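Local structure of aromatic amino acid exporter YddG (Starkeya novella, 5I20) at residues G73-Y78 / L186-L191; V30-L35 / F81-L86. The protein exports a broad range of amino acids, among them L-threonine, L-methionine, L-lysine and L-glutamate, across the bacterial inner membrane. All blocks are in the same frame, centred on the assembly; numbering follows the deposited sequence.

Contact 1. Residues G73-Y78 / L186-L191; sequences GGLFGY and LATAAL. With OLC ((2R)-2,3-dihydroxypropyl (9Z)-octadec-9-enoate), chain G.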
loop_
_atom_site.group_PDB
_atom_site.type_symbol
_atom_site.label_atom_id
_atom_site.label_comp_id
_atom_site.label_asym_id
_atom_site.label_seq_id
_atom_site.Cartn_x
_atom_site.Cartn_y
_atom_site.Cartn_z
ATOM N N GLY A 73 8.569 -7.717 -9.988
ATOM C CA GLY A 73 8.828 -6.353 -10.406
ATOM C C GLY A 73 7.927 -5.379 -9.672
ATOM O O GLY A 73 8.314 -4.248 -9.391
ATOM N N GLY A 74 6.719 -5.826 -9.351
ATOM C CA GLY A 74 5.769 -4.990 -8.646
ATOM C C GLY A 74 6.151 -4.796 -7.197
ATOM O O GLY A 74 6.497 -3.689 -6.778
ATOM N N LEU A 75 6.105 -5.881 -6.432
ATOM C CA LEU A 75 6.339 -5.814 -4.994
ATOM C C LEU A 75 7.740 -5.324 -4.639
ATOM O O LEU A 75 7.886 -4.434 -3.801
ATOM C CB LEU A 75 6.093 -7.178 -4.351
ATOM C CG LEU A 75 4.662 -7.709 -4.452
ATOM C CD1 LEU A 75 4.450 -8.837 -3.457
ATOM C CD2 LEU A 75 3.644 -6.596 -4.233
ATOM N N PHE A 76 8.769 -5.891 -5.262
ATOM C CA PHE A 76 10.131 -5.480 -4.931
ATOM C C PHE A 76 10.434 -4.088 -5.466
ATOM O O PHE A 76 11.116 -3.301 -4.811
ATOM C CB PHE A 76 11.163 -6.473 -5.466
ATOM C CG PHE A 76 12.585 -6.072 -5.180
ATOM C CD1 PHE A 76 13.146 -6.297 -3.931
ATOM C CD2 PHE A 76 13.357 -5.457 -6.154
ATOM C CE1 PHE A 76 14.456 -5.922 -3.660
ATOM C CE2 PHE A 76 14.667 -5.078 -5.892
ATOM C CZ PHE A 76 15.216 -5.312 -4.643
ATOM N N GLY A 77 9.927 -3.797 -6.660
ATOM C CA GLY A 77 10.140 -2.511 -7.299
ATOM C C GLY A 77 9.762 -1.312 -6.448
ATOM O O GLY A 77 10.591 -0.440 -6.199
ATOM N N TYR A 78 8.515 -1.261 -5.992
ATOM C CA TYR A 78 8.044 -0.088 -5.266
ATOM C C TYR A 78 8.688 -0.012 -3.882
ATOM O O TYR A 78 8.842 1.072 -3.324
ATOM C CB TYR A 78 6.510 -0.086 -5.168
ATOM C CG TYR A 78 5.933 -0.846 -3.997
ATOM C CD1 TYR A 78 5.673 -2.207 -4.087
ATOM C CD2 TYR A 78 5.623 -0.196 -2.808
ATOM C CE1 TYR A 78 5.138 -2.901 -3.022
ATOM C CE2 TYR A 78 5.093 -0.882 -1.739
ATOM C CZ TYR A 78 4.847 -2.233 -1.851
ATOM O OH TYR A 78 4.316 -2.921 -0.787
ATOM N N LEU A 186 7.990 -14.257 -1.295
ATOM C CA LEU A 186 9.207 -15.017 -1.026
ATOM C C LEU A 186 10.347 -14.563 -1.930
ATOM O O LEU A 186 11.485 -14.420 -1.481
ATOM C CB LEU A 186 8.960 -16.517 -1.197
ATOM C CG LEU A 186 8.031 -17.150 -0.158
ATOM C CD1 LEU A 186 7.805 -18.627 -0.451
ATOM C CD2 LEU A 186 8.580 -16.952 1.249
ATOM N N ALA A 187 10.036 -14.332 -3.201
ATOM C CA ALA A 187 11.026 -13.827 -4.146
ATOM C C ALA A 187 11.498 -12.438 -3.733
ATOM O O ALA A 187 12.696 -12.151 -3.752
ATOM C CB ALA A 187 10.457 -13.800 -5.556
ATOM N N THR A 188 10.552 -11.581 -3.351
ATOM C CA THR A 188 10.879 -10.237 -2.879
ATOM C C THR A 188 11.735 -10.298 -1.618
ATOM O O THR A 188 12.658 -9.503 -1.446
ATOM C CB THR A 188 9.610 -9.407 -2.588
ATOM O OG1 THR A 188 8.806 -9.328 -3.770
ATOM C CG2 THR A 188 9.977 -8.001 -2.139
ATOM N N ALA A 189 11.425 -11.245 -0.741
ATOM C CA ALA A 189 12.203 -11.436 0.478
ATOM C C ALA A 189 13.621 -11.895 0.152
ATOM O O ALA A 189 14.583 -11.459 0.785
ATOM C CB ALA A 189 11.520 -12.438 1.395
ATOM N N ALA A 190 13.748 -12.775 -0.836
ATOM C CA ALA A 190 15.059 -13.268 -1.246
ATOM C C ALA A 190 15.918 -12.131 -1.791
ATOM O O ALA A 190 17.097 -12.014 -1.453
ATOM C CB ALA A 190 14.916 -14.373 -2.281
ATOM N N LEU A 191 15.317 -11.293 -2.632
ATOM C CA LEU A 191 16.011 -10.135 -3.188
ATOM C C LEU A 191 16.348 -9.109 -2.106
ATOM O O LEU A 191 17.442 -8.542 -2.098
ATOM C CB LEU A 191 15.167 -9.481 -4.285
ATOM C CG LEU A 191 14.981 -10.276 -5.580
ATOM C CD1 LEU A 191 14.016 -9.560 -6.511
ATOM C CD2 LEU A 191 16.319 -10.500 -6.265
HETATM C C10 OLC G . 0.880 0.440 -0.460
HETATM C C9 OLC G . 0.744 -0.781 0.382
HETATM C C11 OLC G . 2.221 0.809 -0.992
HETATM C C8 OLC G . 1.944 -1.604 0.702
HETATM C C16 OLC G . 3.602 4.754 1.853
HETATM C C12 OLC G . 2.310 2.289 -1.151
HETATM C C7 OLC G . 2.421 -1.314 2.085
HETATM C C15 OLC G . 4.480 4.099 0.839
HETATM C C13 OLC G . 3.735 2.714 -1.029
HETATM C C6 OLC G . 3.595 -2.179 2.401
HETATM C C14 OLC G . 3.805 4.103 -0.492
HETATM C C5 OLC G . 4.770 -1.327 2.742
HETATM C C4 OLC G . 5.806 -2.144 3.440
HETATM C C3 OLC G . 6.886 -1.252 3.956
HETATM C C2 OLC G . 7.808 -2.038 4.825
#
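Phe76 and Leu75 of one transmembrane helix meet Thr188 and Leu191 of another, a packing of two transmembrane helices in the basket-shaped DMT-superfamily fold. The partners, helix 65-88 and helix 181-199, lie in different EamA sequence ranges, so the contact joins the two halves of the chain. Their local axes come within 9.1 Å and cross at -37°, with the CA atoms of Phe76 and Thr188 5.2 Å apart. Such proximity suits the small Thr188. Its CG2, anti to the backbone N, lies at the edge of the Phe76 ring and 3.8 Å from Phe76 CB. Its OG1 sits beside its own backbone N and hydrogen-bonds to the carbonyl oxygen of Phe184 one turn earlier, which lets a hydroxyl be buried in an apolar interface; the same oxygen is 3.5 Å from Leu75 CB. Leu75 also packs on Phe184 and Cys185 of helix 181-199 and on Phe40 of helix 32-53.

On the other side of helix 65-88, Tyr78 borders the bound monoolein, its OH 3.1 Å from OLC C8. Phe76 is broad enough to bridge to the next turn of helix 181-199, where the Leu191 side chain crosses it at about a right angle and makes a CH-pi contact: Leu191 CB stands over one ring face, 4.0 Å from the centroid of Phe76.

Contact 2. Residues V30-L35 / F81-L86; sequences VPPFLL and FYFSAL. With OLC ((2R)-2,3-dihydroxypropyl (9Z)-octadec-9-enoate), chain G.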
loop_
_atom_site.group_PDB
_atom_site.type_symbol
_atom_site.label_atom_id
_atom_site.label_comp_id
_atom_site.label_asym_id
_atom_site.label_seq_id
_atom_site.Cartn_x
_atom_site.Cartn_y
_atom_site.Cartn_z
ATOM N N VAL A 30 15.996 -1.212 13.155
ATOM C CA VAL A 30 16.059 -2.262 12.145
ATOM C C VAL A 30 15.859 -1.677 10.751
ATOM O O VAL A 30 14.808 -1.110 10.455
ATOM C CB VAL A 30 15.005 -3.356 12.386
ATOM C CG1 VAL A 30 15.042 -4.379 11.260
ATOM C CG2 VAL A 30 15.225 -4.020 13.739
ATOM N N PRO A 31 16.878 -1.820 9.892
ATOM C CA PRO A 31 16.898 -1.266 8.532
ATOM C C PRO A 31 15.840 -1.894 7.617
ATOM O O PRO A 31 15.459 -3.046 7.832
ATOM C CB PRO A 31 18.315 -1.589 8.051
ATOM C CG PRO A 31 18.742 -2.760 8.862
ATOM C CD PRO A 31 18.109 -2.569 10.203
ATOM N N PRO A 32 15.380 -1.145 6.599
ATOM C CA PRO A 32 14.203 -1.505 5.793
ATOM C C PRO A 32 14.296 -2.820 5.013
ATOM O O PRO A 32 13.315 -3.563 4.981
ATOM C CB PRO A 32 14.081 -0.325 4.818
ATOM C CG PRO A 32 15.449 0.254 4.749
ATOM C CD PRO A 32 15.990 0.114 6.136
ATOM N N PHE A 33 15.434 -3.093 4.383
ATOM C CA PHE A 33 15.551 -4.276 3.534
ATOM C C PHE A 33 15.534 -5.574 4.332
ATOM O O PHE A 33 14.905 -6.552 3.923
ATOM C CB PHE A 33 16.818 -4.205 2.682
ATOM C CG PHE A 33 16.639 -3.450 1.401
ATOM C CD1 PHE A 33 15.767 -3.915 0.428
ATOM C CD2 PHE A 33 17.340 -2.279 1.164
ATOM C CE1 PHE A 33 15.595 -3.226 -0.755
ATOM C CE2 PHE A 33 17.173 -1.585 -0.020
ATOM C CZ PHE A 33 16.300 -2.059 -0.980
ATOM N N LEU A 34 16.230 -5.584 5.464
ATOM C CA LEU A 34 16.205 -6.740 6.349
ATOM C C LEU A 34 14.802 -6.943 6.904
ATOM O O LEU A 34 14.325 -8.071 7.012
ATOM C CB LEU A 34 17.203 -6.577 7.496
ATOM C CG LEU A 34 17.295 -7.775 8.445
ATOM C CD1 LEU A 34 17.813 -9.002 7.706
ATOM C CD2 LEU A 34 18.168 -7.454 9.644
ATOM N N LEU A 35 14.144 -5.841 7.248
ATOM C CA LEU A 35 12.791 -5.889 7.791
ATOM C C LEU A 35 11.823 -6.409 6.735
ATOM O O LEU A 35 10.868 -7.121 7.044
ATOM C CB LEU A 35 12.360 -4.505 8.286
ATOM C CG LEU A 35 11.056 -4.413 9.084
ATOM C CD1 LEU A 35 11.156 -5.200 10.384
ATOM C CD2 LEU A 35 10.692 -2.960 9.362
ATOM N N PHE A 81 12.428 1.544 -4.437
ATOM C CA PHE A 81 12.431 2.967 -4.759
ATOM C C PHE A 81 11.927 3.814 -3.597
ATOM O O PHE A 81 12.323 4.968 -3.445
ATOM C CB PHE A 81 11.596 3.234 -6.013
ATOM C CG PHE A 81 12.323 2.938 -7.294
ATOM C CD1 PHE A 81 13.217 3.853 -7.824
ATOM C CD2 PHE A 81 12.122 1.741 -7.960
ATOM C CE1 PHE A 81 13.891 3.581 -8.999
ATOM C CE2 PHE A 81 12.793 1.465 -9.135
ATOM C CZ PHE A 81 13.677 2.385 -9.654
ATOM N N TYR A 82 11.062 3.243 -2.769
ATOM C CA TYR A 82 10.577 3.971 -1.608
ATOM C C TYR A 82 11.658 4.045 -0.531
ATOM O O TYR A 82 11.790 5.057 0.158
ATOM C CB TYR A 82 9.309 3.331 -1.049
ATOM C CG TYR A 82 8.664 4.172 0.023
ATOM C CD1 TYR A 82 8.194 5.448 -0.262
ATOM C CD2 TYR A 82 8.534 3.700 1.322
ATOM C CE1 TYR A 82 7.609 6.229 0.714
ATOM C CE2 TYR A 82 7.948 4.472 2.306
ATOM C CZ TYR A 82 7.488 5.735 1.997
ATOM O OH TYR A 82 6.906 6.508 2.974
ATOM N N PHE A 83 12.434 2.975 -0.395
ATOM C CA PHE A 83 13.555 2.967 0.541
ATOM C C PHE A 83 14.622 3.958 0.089
ATOM O O PHE A 83 15.273 4.604 0.910
ATOM C CB PHE A 83 14.153 1.563 0.671
ATOM C CG PHE A 83 13.213 0.557 1.269
ATOM C CD1 PHE A 83 12.137 0.968 2.044
ATOM C CD2 PHE A 83 13.401 -0.799 1.058
ATOM C CE1 PHE A 83 11.264 0.044 2.595
ATOM C CE2 PHE A 83 12.533 -1.726 1.606
ATOM C CZ PHE A 83 11.463 -1.304 2.376
ATOM N N SER A 84 14.792 4.071 -1.226
ATOM C CA SER A 84 15.709 5.041 -1.806
ATOM C C SER A 84 15.215 6.464 -1.558
ATOM O O SER A 84 16.008 7.370 -1.317
ATOM C CB SER A 84 15.874 4.795 -3.308
ATOM O OG SER A 84 16.419 3.510 -3.557
ATOM N N ALA A 85 13.902 6.654 -1.623
ATOM C CA ALA A 85 13.304 7.961 -1.377
ATOM C C ALA A 85 13.547 8.415 0.063
ATOM O O ALA A 85 13.798 9.593 0.316
ATOM C CB ALA A 85 11.810 7.925 -1.681
ATOM N N LEU A 86 13.468 7.472 0.998
ATOM C CA LEU A 86 13.715 7.748 2.412
ATOM C C LEU A 86 15.178 8.105 2.662
ATOM O O LEU A 86 15.508 8.801 3.623
ATOM C CB LEU A 86 13.314 6.545 3.268
ATOM C CG LEU A 86 11.901 6.502 3.861
ATOM C CD1 LEU A 86 10.924 7.359 3.075
ATOM C CD2 LEU A 86 11.405 5.064 3.936
HETATM C C10 OLC G . 0.880 0.440 -0.460
HETATM C C9 OLC G . 0.744 -0.781 0.382
HETATM C C11 OLC G . 2.221 0.809 -0.992
HETATM C C8 OLC G . 1.944 -1.604 0.702
HETATM C C16 OLC G . 3.602 4.754 1.853
HETATM C C12 OLC G . 2.310 2.289 -1.151
HETATM C C7 OLC G . 2.421 -1.314 2.085
HETATM C C15 OLC G . 4.480 4.099 0.839
HETATM C C13 OLC G . 3.735 2.714 -1.029
HETATM C C6 OLC G . 3.595 -2.179 2.401
HETATM C C14 OLC G . 3.805 4.103 -0.492
HETATM C C5 OLC G . 4.770 -1.327 2.742
HETATM C C4 OLC G . 5.806 -2.144 3.440
HETATM C C3 OLC G . 6.886 -1.252 3.956
HETATM C C2 OLC G . 7.808 -2.038 4.825
#
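Phe83 fills the space between the first turn of helix 32-53 and the side of helix 65-88, and it uses two parts of its ring to do so. Pro32 covers one face: its CB lies almost straight above the middle of the ring, 3.5 Å from the Phe83 centroid and 6° off the normal. Proline suits this CH-pi contact because it is compact and apolar; its closed ring keeps CG and CD tied back to the backbone N, so CB and its hydrogens can lie close over the face. Pro32 CG is also near, 4.1 Å from Phe83 CG.

The ring edge is directed at a second aromatic. Phe83 CD2 points at the middle of one face of Phe33, 3.7 Å from Phe33 CE1, and the planes stand at 84° in a T-shaped pair with centroids 5.0 Å apart. Phe33 reaches this position although its CB does not head for the other helix; with chi1 at -86° the ring swings back toward it. In Phe83, whose CB already heads for helix 32-53, CG is anti to the carbonyl carbon, and the ring so placed offers its face to Pro32 and its edge to Phe33.

Both segments belong to the first EamA range of this DMT-superfamily fold, and the contact lies where the chain enters the membrane from its periplasmic side. Pro31 is the N-cap residue of helix 32-53. Proline is well placed in the first turn, where Pro32 needs no amide hydrogen for the helical bonding pattern, while the Phe33 amide hydrogen-bonds to Glu200 OE2.

Along the same helix as Phe83, Tyr82 turns its ring to the lipid. One face takes OLC C15, 3.6 Å from Tyr82 CZ, while Leu86 CD1 lies over the opposite face.

Helix 65-88 is common to both contacts, whose centres lie 12 Å apart. Contact 1 joins it to helix 181-199, and contact 2, nearer the periplasmic end, joins it to helix 32-53. Phe76 CE1 of contact 1 is 4.1 Å from Phe33 CE1 of contact 2. Both rings pack on Ser192 and Cys195, so side chains of the three helices meet in one mixed, largely apolar cluster. One monoolein borders both contacts, near Tyr78 and Tyr82, one turn apart, and its C2 comes to the ring edge of Phe83, 4.5 Å from Phe83 CZ. The contact centres stand about 14 and 15 Å from the centre of the chain; the large substrate-binding cavity is at the centre of the molecule.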